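Local coordinates for probable glutathione S-transferase GSTU1 (PDB 1OYJ), which conjugates reduced glutathione to a wide range of exogenous and endogenous hydrophobic electrophiles, and belongs to the tau family of glutathione transferases, at residues 107-121 / 133-147. Sequence-based numbering, arbitrary orientation.
Sequences WADYVDRKLYDCGSR and AGREMAEILRTLEAE. With GSH (glutathione), chain O.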
loop_
_atom_site.group_PDB
_atom_site.type_symbol
_atom_site.label_atom_id
_atom_site.label_comp_id
_atom_site.label_asym_id
_atom_site.label_seq_id
_atom_site.Cartn_x
_atom_site.Cartn_y
_atom_site.Cartn_z
ATOM N N TRP A 107 6.925 5.570 3.819
ATOM C CA TRP A 107 6.421 6.954 3.956
ATOM C C TRP A 107 5.334 7.214 2.858
ATOM O O TRP A 107 4.404 7.964 3.061
ATOM C CB TRP A 107 7.592 7.901 3.942
ATOM C CG TRP A 107 8.199 7.962 5.412
ATOM C CD1 TRP A 107 9.350 7.415 5.859
ATOM C CD2 TRP A 107 7.513 8.420 6.560
ATOM N NE1 TRP A 107 9.480 7.567 7.230
ATOM C CE2 TRP A 107 8.354 8.191 7.692
ATOM C CE3 TRP A 107 6.310 9.069 6.758
ATOM C CZ2 TRP A 107 8.023 8.614 8.977
ATOM C CZ3 TRP A 107 5.940 9.448 8.092
ATOM C CH2 TRP A 107 6.819 9.211 9.172
ATOM N N ALA A 108 5.479 6.627 1.688
ATOM C CA ALA A 108 4.431 6.768 0.643
ATOM C C ALA A 108 3.228 6.059 1.171
ATOM O O ALA A 108 2.111 6.570 1.048
ATOM C CB ALA A 108 4.855 6.231 -0.669
ATOM N N ASP A 109 3.439 4.871 1.747
ATOM C CA ASP A 109 2.295 4.166 2.366
ATOM C C ASP A 109 1.602 5.049 3.449
ATOM O O ASP A 109 0.395 5.121 3.571
ATOM C CB ASP A 109 2.746 2.841 2.975
ATOM C CG ASP A 109 1.626 2.148 3.724
ATOM O OD1 ASP A 109 0.692 1.680 3.092
ATOM O OD2 ASP A 109 1.524 2.161 4.929
ATOM N N TYR A 110 2.411 5.759 4.238
ATOM C CA TYR A 110 1.914 6.552 5.314
ATOM C C TYR A 110 1.039 7.694 4.706
ATOM O O TYR A 110 -0.074 7.945 5.166
ATOM C CB TYR A 110 3.043 7.179 6.034
ATOM C CG TYR A 110 2.629 8.142 7.115
ATOM C CD1 TYR A 110 2.433 7.721 8.412
ATOM C CD2 TYR A 110 2.487 9.481 6.855
ATOM C CE1 TYR A 110 2.001 8.589 9.382
ATOM C CE2 TYR A 110 2.077 10.351 7.823
ATOM C CZ TYR A 110 1.877 9.911 9.132
ATOM O OH TYR A 110 1.523 10.841 10.115
ATOM N N VAL A 111 1.514 8.301 3.644
ATOM C CA VAL A 111 0.705 9.283 2.910
ATOM C C VAL A 111 -0.640 8.713 2.429
ATOM O O VAL A 111 -1.710 9.322 2.625
ATOM C CB VAL A 111 1.438 9.883 1.731
ATOM C CG1 VAL A 111 0.516 10.905 1.043
ATOM C CG2 VAL A 111 2.688 10.625 2.240
ATOM N N ASP A 112 -0.590 7.553 1.838
ATOM C CA ASP A 112 -1.841 6.949 1.401
ATOM C C ASP A 112 -2.776 6.686 2.569
ATOM O O ASP A 112 -3.981 6.798 2.417
ATOM C CB ASP A 112 -1.596 5.639 0.689
ATOM C CG ASP A 112 -1.427 5.800 -0.799
ATOM O OD1 ASP A 112 -1.523 4.798 -1.541
ATOM O OD2 ASP A 112 -1.290 6.871 -1.328
ATOM N N ARG A 113 -2.216 6.325 3.727
ATOM C CA ARG A 113 -3.038 5.995 4.863
ATOM C C ARG A 113 -3.601 7.218 5.550
ATOM O O ARG A 113 -4.584 7.040 6.229
ATOM C CB ARG A 113 -2.275 5.197 5.942
ATOM C CG ARG A 113 -1.904 3.769 5.592
ATOM C CD ARG A 113 -0.901 3.011 6.589
ATOM N NE ARG A 113 -0.868 1.601 6.139
ATOM C CZ ARG A 113 -1.841 0.709 6.446
ATOM N NH1 ARG A 113 -1.836 -0.496 5.917
ATOM N NH2 ARG A 113 -2.784 1.019 7.343
ATOM N N LYS A 114 -2.974 8.399 5.439
ATOM C CA LYS A 114 -3.364 9.504 6.276
ATOM C C LYS A 114 -4.057 10.734 5.582
ATOM O O LYS A 114 -5.080 11.253 6.058
ATOM C CB LYS A 114 -2.103 9.993 7.030
ATOM C CG LYS A 114 -1.493 8.899 8.010
ATOM C CD LYS A 114 -2.349 8.656 9.312
ATOM C CE LYS A 114 -1.829 7.488 10.131
ATOM N NZ LYS A 114 -2.579 7.192 11.433
ATOM N N LEU A 115 -3.519 11.141 4.432
ATOM C CA LEU A 115 -3.824 12.457 3.879
ATOM C C LEU A 115 -5.271 12.513 3.372
ATOM O O LEU A 115 -6.094 13.340 3.789
ATOM C CB LEU A 115 -2.817 12.832 2.799
ATOM C CG LEU A 115 -1.571 13.614 3.190
ATOM C CD1 LEU A 115 -1.970 15.027 3.650
ATOM C CD2 LEU A 115 -0.874 12.948 4.330
ATOM N N TYR A 116 -5.567 11.657 2.460
ATOM C CA TYR A 116 -6.881 11.719 1.866
ATOM C C TYR A 116 -7.974 11.550 2.887
ATOM O O TYR A 116 -8.874 12.383 2.974
ATOM C CB TYR A 116 -7.001 10.681 0.826
ATOM C CG TYR A 116 -8.361 10.601 0.200
ATOM C CD1 TYR A 116 -8.744 11.542 -0.692
ATOM C CD2 TYR A 116 -9.196 9.550 0.448
ATOM C CE1 TYR A 116 -9.937 11.481 -1.317
ATOM C CE2 TYR A 116 -10.433 9.465 -0.198
ATOM C CZ TYR A 116 -10.781 10.458 -1.085
ATOM O OH TYR A 116 -11.993 10.465 -1.761
ATOM N N ASP A 117 -7.913 10.510 3.679
ATOM C CA ASP A 117 -8.986 10.244 4.624
ATOM C C ASP A 117 -9.063 11.273 5.732
ATOM O O ASP A 117 -10.154 11.715 6.150
ATOM C CB ASP A 117 -8.826 8.859 5.293
ATOM C CG ASP A 117 -8.918 7.655 4.301
ATOM O OD1 ASP A 117 -9.879 7.558 3.521
ATOM O OD2 ASP A 117 -7.997 6.784 4.235
ATOM N N CYS A 118 -7.909 11.644 6.262
ATOM C CA CYS A 118 -7.909 12.520 7.372
ATOM C C CYS A 118 -8.244 13.900 6.933
ATOM O O CYS A 118 -8.874 14.656 7.671
ATOM C CB CYS A 118 -6.602 12.436 8.135
ATOM S SG CYS A 118 -6.217 10.688 8.573
ATOM N N GLY A 119 -7.854 14.230 5.703
ATOM C CA GLY A 119 -8.246 15.487 5.156
ATOM C C GLY A 119 -9.725 15.627 4.928
ATOM O O GLY A 119 -10.283 16.723 5.220
ATOM N N SER A 120 -10.364 14.565 4.449
ATOM C CA SER A 120 -11.755 14.632 4.133
ATOM C C SER A 120 -12.621 14.928 5.385
ATOM O O SER A 120 -13.664 15.621 5.289
ATOM C CB SER A 120 -12.252 13.315 3.537
ATOM O OG SER A 120 -11.623 13.093 2.286
ATOM N N ARG A 121 -12.204 14.427 6.527
ATOM C CA ARG A 121 -12.929 14.719 7.755
ATOM C C ARG A 121 -13.033 16.196 8.010
ATOM O O ARG A 121 -13.997 16.627 8.656
ATOM C CB ARG A 121 -12.211 14.117 8.965
ATOM C CG ARG A 121 -12.116 12.568 8.823
ATOM C CD ARG A 121 -11.364 11.908 9.955
ATOM N NE ARG A 121 -11.480 10.454 9.916
ATOM C CZ ARG A 121 -11.051 9.664 10.901
ATOM N NH1 ARG A 121 -10.479 10.190 11.992
ATOM N NH2 ARG A 121 -11.233 8.356 10.813
ATOM N N ALA A 133 -10.538 17.001 14.372
ATOM C CA ALA A 133 -9.950 16.443 13.146
ATOM C C ALA A 133 -8.787 17.351 12.657
ATOM O O ALA A 133 -7.765 16.851 12.163
ATOM C CB ALA A 133 -10.959 16.242 12.091
ATOM N N GLY A 134 -8.919 18.645 12.853
ATOM C CA GLY A 134 -7.880 19.593 12.543
ATOM C C GLY A 134 -6.605 19.329 13.364
ATOM O O GLY A 134 -5.502 19.491 12.848
ATOM N N ARG A 135 -6.744 19.023 14.661
ATOM C CA ARG A 135 -5.608 18.764 15.463
ATOM C C ARG A 135 -4.858 17.495 14.997
ATOM O O ARG A 135 -3.590 17.426 15.060
ATOM C CB ARG A 135 -5.967 18.658 16.972
ATOM C CG ARG A 135 -6.357 20.028 17.591
ATOM C CD ARG A 135 -6.658 19.937 19.108
ATOM N NE ARG A 135 -7.884 19.211 19.371
ATOM C CZ ARG A 135 -9.019 19.805 19.726
ATOM N NH1 ARG A 135 -9.032 21.103 19.755
ATOM N NH2 ARG A 135 -10.130 19.116 20.029
ATOM N N GLU A 136 -5.603 16.532 14.512
ATOM C CA GLU A 136 -4.971 15.297 14.104
ATOM C C GLU A 136 -4.254 15.619 12.785
ATOM O O GLU A 136 -3.182 15.104 12.575
ATOM C CB GLU A 136 -5.978 14.139 13.891
ATOM C CG GLU A 136 -6.656 13.637 15.195
ATOM C CD GLU A 136 -7.110 12.186 15.137
ATOM O OE1 GLU A 136 -6.466 11.322 15.803
ATOM O OE2 GLU A 136 -8.115 11.958 14.489
ATOM N N MET A 137 -4.867 16.457 11.930
ATOM C CA MET A 137 -4.215 16.840 10.665
ATOM C C MET A 137 -2.900 17.550 10.931
ATOM O O MET A 137 -1.876 17.186 10.341
ATOM C CB MET A 137 -5.083 17.662 9.717
ATOM C CG MET A 137 -4.334 18.011 8.382
ATOM S SD MET A 137 -3.631 16.557 7.422
ATOM C CE MET A 137 -5.090 16.039 6.773
ATOM N N ALA A 138 -2.914 18.512 11.850
ATOM C CA ALA A 138 -1.675 19.223 12.177
ATOM C C ALA A 138 -0.561 18.264 12.605
ATOM O O ALA A 138 0.587 18.509 12.265
ATOM C CB ALA A 138 -1.875 20.191 13.226
ATOM N N GLU A 139 -0.894 17.255 13.420
ATOM C CA GLU A 139 0.057 16.325 13.923
ATOM C C GLU A 139 0.565 15.432 12.790
ATOM O O GLU A 139 1.720 15.123 12.790
ATOM C CB GLU A 139 -0.556 15.492 15.094
ATOM C CG GLU A 139 0.414 14.690 15.827
ATOM C CD GLU A 139 1.489 15.519 16.528
ATOM O OE1 GLU A 139 1.312 16.766 16.764
ATOM O OE2 GLU A 139 2.525 14.837 16.793
ATOM N N ILE A 140 -0.296 15.014 11.869
ATOM C CA ILE A 140 0.150 14.272 10.660
ATOM C C ILE A 140 1.247 15.130 9.871
ATOM O O ILE A 140 2.336 14.643 9.494
ATOM C CB ILE A 140 -1.047 14.028 9.795
ATOM C CG1 ILE A 140 -1.767 12.844 10.387
ATOM C CG2 ILE A 140 -0.639 13.643 8.340
ATOM C CD1 ILE A 140 -3.002 12.557 9.784
ATOM N N LEU A 141 0.970 16.401 9.736
ATOM C CA LEU A 141 1.908 17.270 9.041
ATOM C C LEU A 141 3.205 17.414 9.857
ATOM O O LEU A 141 4.299 17.454 9.290
ATOM C CB LEU A 141 1.282 18.622 8.771
ATOM C CG LEU A 141 -0.015 18.537 7.896
ATOM C CD1 LEU A 141 -0.586 19.979 7.725
ATOM C CD2 LEU A 141 0.383 17.991 6.573
ATOM N N ARG A 142 3.077 17.431 11.172
ATOM C CA ARG A 142 4.289 17.507 12.014
ATOM C C ARG A 142 5.092 16.226 11.901
ATOM O O ARG A 142 6.338 16.251 11.925
ATOM C CB ARG A 142 3.924 17.770 13.496
ATOM C CG ARG A 142 3.637 19.197 13.877
ATOM C CD ARG A 142 3.279 19.338 15.378
ATOM N NE ARG A 142 2.483 20.513 15.674
ATOM C CZ ARG A 142 1.201 20.475 16.050
ATOM N NH1 ARG A 142 0.527 19.318 16.150
ATOM N NH2 ARG A 142 0.584 21.609 16.308
ATOM N N THR A 143 4.408 15.111 11.737
ATOM C CA THR A 143 5.051 13.820 11.556
ATOM C C THR A 143 5.817 13.751 10.209
ATOM O O THR A 143 7.018 13.343 10.193
ATOM C CB THR A 143 3.990 12.659 11.596
ATOM O OG1 THR A 143 3.393 12.647 12.875
ATOM C CG2 THR A 143 4.649 11.311 11.377
ATOM N N LEU A 144 5.195 14.281 9.154
ATOM C CA LEU A 144 5.849 14.386 7.853
ATOM C C LEU A 144 7.071 15.297 7.967
ATOM O O LEU A 144 8.227 15.017 7.452
ATOM C CB LEU A 144 4.898 14.793 6.731
ATOM C CG LEU A 144 3.927 13.641 6.445
ATOM C CD1 LEU A 144 2.696 14.168 5.755
ATOM C CD2 LEU A 144 4.646 12.446 5.675
ATOM N N GLU A 145 6.849 16.411 8.648
ATOM C CA GLU A 145 7.940 17.350 8.817
ATOM C C GLU A 145 9.146 16.706 9.476
ATOM O O GLU A 145 10.346 16.966 9.061
ATOM C CB GLU A 145 7.476 18.608 9.617
ATOM C CG GLU A 145 8.347 19.839 9.523
ATOM C CD GLU A 145 8.123 20.891 10.680
ATOM O OE1 GLU A 145 8.527 22.081 10.501
ATOM O OE2 GLU A 145 7.606 20.519 11.791
ATOM N N ALA A 146 8.865 15.980 10.554
ATOM C CA ALA A 146 9.897 15.268 11.305
ATOM C C ALA A 146 10.694 14.332 10.411
ATOM O O ALA A 146 11.914 14.279 10.503
ATOM C CB ALA A 146 9.281 14.494 12.501
ATOM N N GLU A 147 10.008 13.638 9.510
ATOM C CA GLU A 147 10.718 12.745 8.623
ATOM C C GLU A 147 11.573 13.483 7.582
ATOM O O GLU A 147 12.694 13.023 7.240
ATOM C CB GLU A 147 9.696 11.810 7.946
ATOM C CG GLU A 147 10.259 10.982 6.812
ATOM C CD GLU A 147 11.415 10.075 7.225
ATOM O OE1 GLU A 147 11.511 9.705 8.436
ATOM O OE2 GLU A 147 12.110 9.682 6.280
HETATM N N1 GSH O . -7.393 2.389 11.978
HETATM C CA1 GSH O . -7.927 3.736 11.770
HETATM C C1 GSH O . -8.948 3.988 12.856
HETATM O O11 GSH O . -10.096 4.311 12.581
HETATM O O12 GSH O . -8.653 3.853 14.027
HETATM C CB1 GSH O . -6.732 4.760 11.770
HETATM C CG1 GSH O . -7.191 6.196 11.489
HETATM C CD1 GSH O . -6.145 7.315 11.293
HETATM O OE1 GSH O . -5.289 7.221 10.432
HETATM N N2 GSH O . -6.289 8.395 12.067
HETATM C CA2 GSH O . -5.638 9.687 11.833
HETATM C C2 GSH O . -4.691 10.036 12.929
HETATM O O2 GSH O . -4.256 11.203 13.058
HETATM C CB2 GSH O . -6.674 10.778 11.630
HETATM S SG2 GSH O . -7.647 10.394 10.164
HETATM N N3 GSH O . -4.355 8.952 13.691
HETATM C CA3 GSH O . -3.312 9.030 14.699
HETATM C C3 GSH O . -1.894 9.256 14.175
HETATM O O31 GSH O . -1.652 9.045 12.939
HETATM O O32 GSH O . -1.008 9.649 15.007
HETATM O O HOH W 1 -8.289 14.421 10.659
#
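E147 lies across one face of the W107 indole. Its CB sits over the CZ2 side of the ring. CG stands 3.5 Å from the centroid of the five-membered ring, a CH-pi contact only 12° off the normal. Beyond CG the chain bends, and CD comes to 3.2 Å from NE1 of W107. The carboxylate then stacks on the indole, the two planes 20° apart. NE1 makes no hydrogen bond to OE1, because the angle is poor. OE2 lies near indole CD1 and NE1 and is salt-bridged to R151. T143 CG2 meets the W107 ring in plane at its CH2 edge, while L144 CD2 approaches obliquely. With an alanine for this tryptophan, E147 would lose the face it lies on, and a gap would probably open beside L144 and T143. The two helices run antiparallel at 153°, their axes 9.2 Å apart, within the all-helical C-terminal domain. L144 is a knob among W107, Y110, V111 and L115. I140 fills the next hole, among Y110, K114, L115 and C118. The M137 chain bends at chi2 and chi3, which sets CE 3.5 Å from G119 N. T143 CB and CG2 both pack against the Y110 hydroxyl oxygen.

Further along, a glutathione is bound covalently: its SG2 is 2.2 Å from C118 SG, a disulfide. K114 NZ donates to glutathione O31 and OE1, the former at 2.6 Å. SG2 also lies over one face of the R121 guanidinium, whose edge faces E136 OE2 in a long salt bridge of 3.9 Å. A water links C118 O to A133 O. Mostly apolar packing thus joins the helices, while a cysteine and charged groups hold a mixed disulfide, separate from the glutathione site that includes S15.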